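Local coordinates for glutamine amidotransferase domain-containing protein (PDB 1O1Y), which probably acts as a glutamine amidotransferase, using a glutaminase domain to release ammonia from glutamine, although its particular acceptor substrate is unknown, at residues G120-W125 with Q148-T153. Numbering follows the deposited sequence.
Sequences GEEIGW and QWHGDT. With SO4 (sulfate ion), chain C.
E122 and H150 form a hydrogen-bonded antiparallel pair, E122 N reaching H150 O at 3.0 Å and H150 N returning to E122 O at 2.9 Å. W149 and H150 both face E122, a classic beta bulge, and a second hydrogen-bonded pair joins G124 and Q148. Side-chain polar contacts gather on the buried face carrying E122, Q148 and H150. With H150 CG between its backbone N and carbonyl carbon (chi1 77°), NE2 donates to the anti lone pair of E122 OE1 at 2.7 Å, the carboxylate turned 85° from the imidazole plane. H150 ND1 grips D152 O at 2.6 Å, and the two bonds fix the ring's rotation. Q172 also binds E122 OE1 and Q148 NE2, while a water bridges E122 OE2 and Q148 NE2. The backbone bonds add strand 122-123 as the outermost strand beside 143-150 in the mixed sheet of this flavodoxin-like fold. An alanine in place of H150 would probably leave the buried E122 carboxylate short of one donor and D152 O without its imidazole partner. Apolar packing occupies the other face, where I123 CG2 makes a CH-pi contact over the six-membered ring of W149, 3.9 Å from its centroid. At the link between strands 143-150 and 152-154, G151 N and D152 N hold a sulfate.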
loop_
_atom_site.group_PDB
_atom_site.type_symbol
_atom_site.label_atom_id
_atom_site.label_comp_id
_atom_site.label_asym_id
_atom_site.label_seq_id
_atom_site.Cartn_x
_atom_site.Cartn_y
_atom_site.Cartn_z
ATOM N N GLY A 120 -15.490 -10.654 -7.194
ATOM C CA GLY A 120 -15.950 -9.277 -7.132
ATOM C C GLY A 120 -14.917 -8.301 -6.598
ATOM O O GLY A 120 -13.890 -8.689 -6.028
ATOM N N GLU A 121 -15.179 -7.025 -6.819
ATOM C CA GLU A 121 -14.330 -5.979 -6.275
ATOM C C GLU A 121 -14.568 -5.844 -4.768
ATOM O O GLU A 121 -15.652 -6.140 -4.264
ATOM C CB GLU A 121 -14.630 -4.636 -6.910
ATOM C CG GLU A 121 -14.270 -4.498 -8.372
ATOM C CD GLU A 121 -14.508 -3.081 -8.867
ATOM O OE1 GLU A 121 -13.559 -2.369 -9.264
ATOM O OE2 GLU A 121 -15.656 -2.665 -8.802
ATOM N N GLU A 122 -13.545 -5.400 -4.067
ATOM C CA GLU A 122 -13.658 -5.004 -2.678
ATOM C C GLU A 122 -13.527 -3.492 -2.618
ATOM O O GLU A 122 -12.450 -2.943 -2.859
ATOM C CB GLU A 122 -12.572 -5.689 -1.854
ATOM C CG GLU A 122 -12.782 -7.192 -1.639
ATOM C CD GLU A 122 -11.750 -7.802 -0.692
ATOM O OE1 GLU A 122 -10.523 -7.556 -0.844
ATOM O OE2 GLU A 122 -12.139 -8.574 0.216
ATOM N N ILE A 123 -14.644 -2.810 -2.356
ATOM C CA ILE A 123 -14.632 -1.377 -2.203
ATOM C C ILE A 123 -15.386 -1.099 -0.910
ATOM O O ILE A 123 -16.596 -1.296 -0.824
ATOM C CB ILE A 123 -15.285 -0.645 -3.352
ATOM C CG1 ILE A 123 -14.577 -0.974 -4.667
ATOM C CG2 ILE A 123 -15.273 0.871 -3.049
ATOM C CD1 ILE A 123 -15.247 -0.379 -5.896
ATOM N N GLY A 124 -14.644 -0.709 0.112
ATOM C CA GLY A 124 -15.243 -0.527 1.424
ATOM C C GLY A 124 -14.487 -1.196 2.532
ATOM O O GLY A 124 -13.321 -1.491 2.390
ATOM N N TRP A 125 -15.193 -1.489 3.632
ATOM C CA TRP A 125 -14.523 -1.995 4.828
ATOM C C TRP A 125 -14.744 -3.504 4.949
ATOM O O TRP A 125 -15.885 -3.972 4.860
ATOM C CB TRP A 125 -15.082 -1.233 6.049
ATOM C CG TRP A 125 -14.583 0.173 6.093
ATOM C CD1 TRP A 125 -15.216 1.288 5.632
ATOM C CD2 TRP A 125 -13.331 0.616 6.628
ATOM N NE1 TRP A 125 -14.424 2.399 5.853
ATOM C CE2 TRP A 125 -13.271 2.013 6.465
ATOM C CE3 TRP A 125 -12.273 -0.015 7.254
ATOM C CZ2 TRP A 125 -12.193 2.767 6.888
ATOM C CZ3 TRP A 125 -11.209 0.720 7.677
ATOM C CH2 TRP A 125 -11.181 2.120 7.500
ATOM N N GLN A 148 -10.596 -1.328 1.628
ATOM C CA GLN A 148 -10.260 -1.941 0.341
ATOM C C GLN A 148 -10.800 -1.103 -0.778
ATOM O O GLN A 148 -11.921 -0.554 -0.707
ATOM C CB GLN A 148 -10.911 -3.323 0.196
ATOM C CG GLN A 148 -10.418 -4.344 1.230
ATOM C CD GLN A 148 -9.083 -4.958 0.873
ATOM O OE1 GLN A 148 -8.339 -4.432 0.037
ATOM N NE2 GLN A 148 -8.772 -6.098 1.514
ATOM N N TRP A 149 -10.037 -1.028 -1.847
ATOM C CA TRP A 149 -10.522 -0.438 -3.068
ATOM C C TRP A 149 -9.795 -1.068 -4.255
ATOM O O TRP A 149 -8.917 -0.468 -4.856
ATOM C CB TRP A 149 -10.328 1.079 -3.068
ATOM C CG TRP A 149 -11.263 1.773 -4.062
ATOM C CD1 TRP A 149 -11.483 1.437 -5.362
ATOM C CD2 TRP A 149 -12.120 2.893 -3.794
ATOM N NE1 TRP A 149 -12.428 2.272 -5.912
ATOM C CE2 TRP A 149 -12.814 3.187 -4.973
ATOM C CE3 TRP A 149 -12.374 3.668 -2.668
ATOM C CZ2 TRP A 149 -13.733 4.237 -5.053
ATOM C CZ3 TRP A 149 -13.272 4.713 -2.759
ATOM C CH2 TRP A 149 -13.937 4.979 -3.931
ATOM N N HIS A 150 -10.181 -2.292 -4.606
ATOM C CA HIS A 150 -9.445 -3.027 -5.637
ATOM C C HIS A 150 -10.340 -4.036 -6.331
ATOM O O HIS A 150 -11.233 -4.609 -5.727
ATOM C CB HIS A 150 -8.195 -3.718 -5.048
ATOM C CG HIS A 150 -8.490 -4.972 -4.287
ATOM N ND1 HIS A 150 -8.355 -6.231 -4.846
ATOM C CD2 HIS A 150 -8.949 -5.170 -3.027
ATOM C CE1 HIS A 150 -8.726 -7.143 -3.961
ATOM N NE2 HIS A 150 -9.112 -6.523 -2.857
ATOM N N GLY A 151 -10.021 -4.265 -7.595
ATOM C CA GLY A 151 -10.618 -5.291 -8.403
ATOM C C GLY A 151 -9.645 -6.379 -8.807
ATOM O O GLY A 151 -10.090 -7.438 -9.215
ATOM N N ASP A 152 -8.356 -6.105 -8.734
ATOM C CA ASP A 152 -7.343 -7.093 -9.126
ATOM C C ASP A 152 -6.783 -7.755 -7.890
ATOM O O ASP A 152 -6.853 -7.230 -6.761
ATOM C CB ASP A 152 -6.193 -6.457 -9.896
ATOM C CG ASP A 152 -6.526 -6.169 -11.365
ATOM O OD1 ASP A 152 -7.668 -6.454 -11.855
ATOM O OD2 ASP A 152 -5.662 -5.604 -12.099
ATOM N N THR A 153 -6.225 -8.926 -8.115
ATOM C CA THR A 153 -5.459 -9.661 -7.101
ATOM C C THR A 153 -4.219 -10.319 -7.717
ATOM O O THR A 153 -3.839 -10.024 -8.827
ATOM C CB THR A 153 -6.424 -10.686 -6.377
ATOM O OG1 THR A 153 -5.796 -11.236 -5.200
ATOM C CG2 THR A 153 -6.782 -11.825 -7.250
HETATM S S SO4 C . -7.614 -2.455 -9.415
HETATM O O1 SO4 C . -8.993 -2.014 -9.358
HETATM O O2 SO4 C . -7.211 -3.433 -8.376
HETATM O O3 SO4 C . -6.819 -1.251 -9.171
HETATM O O4 SO4 C . -7.241 -2.968 -10.743
HETATM O O HOH W 1 -12.771 0.781 -9.000
HETATM O O HOH W 2 -10.587 -8.155 2.647
#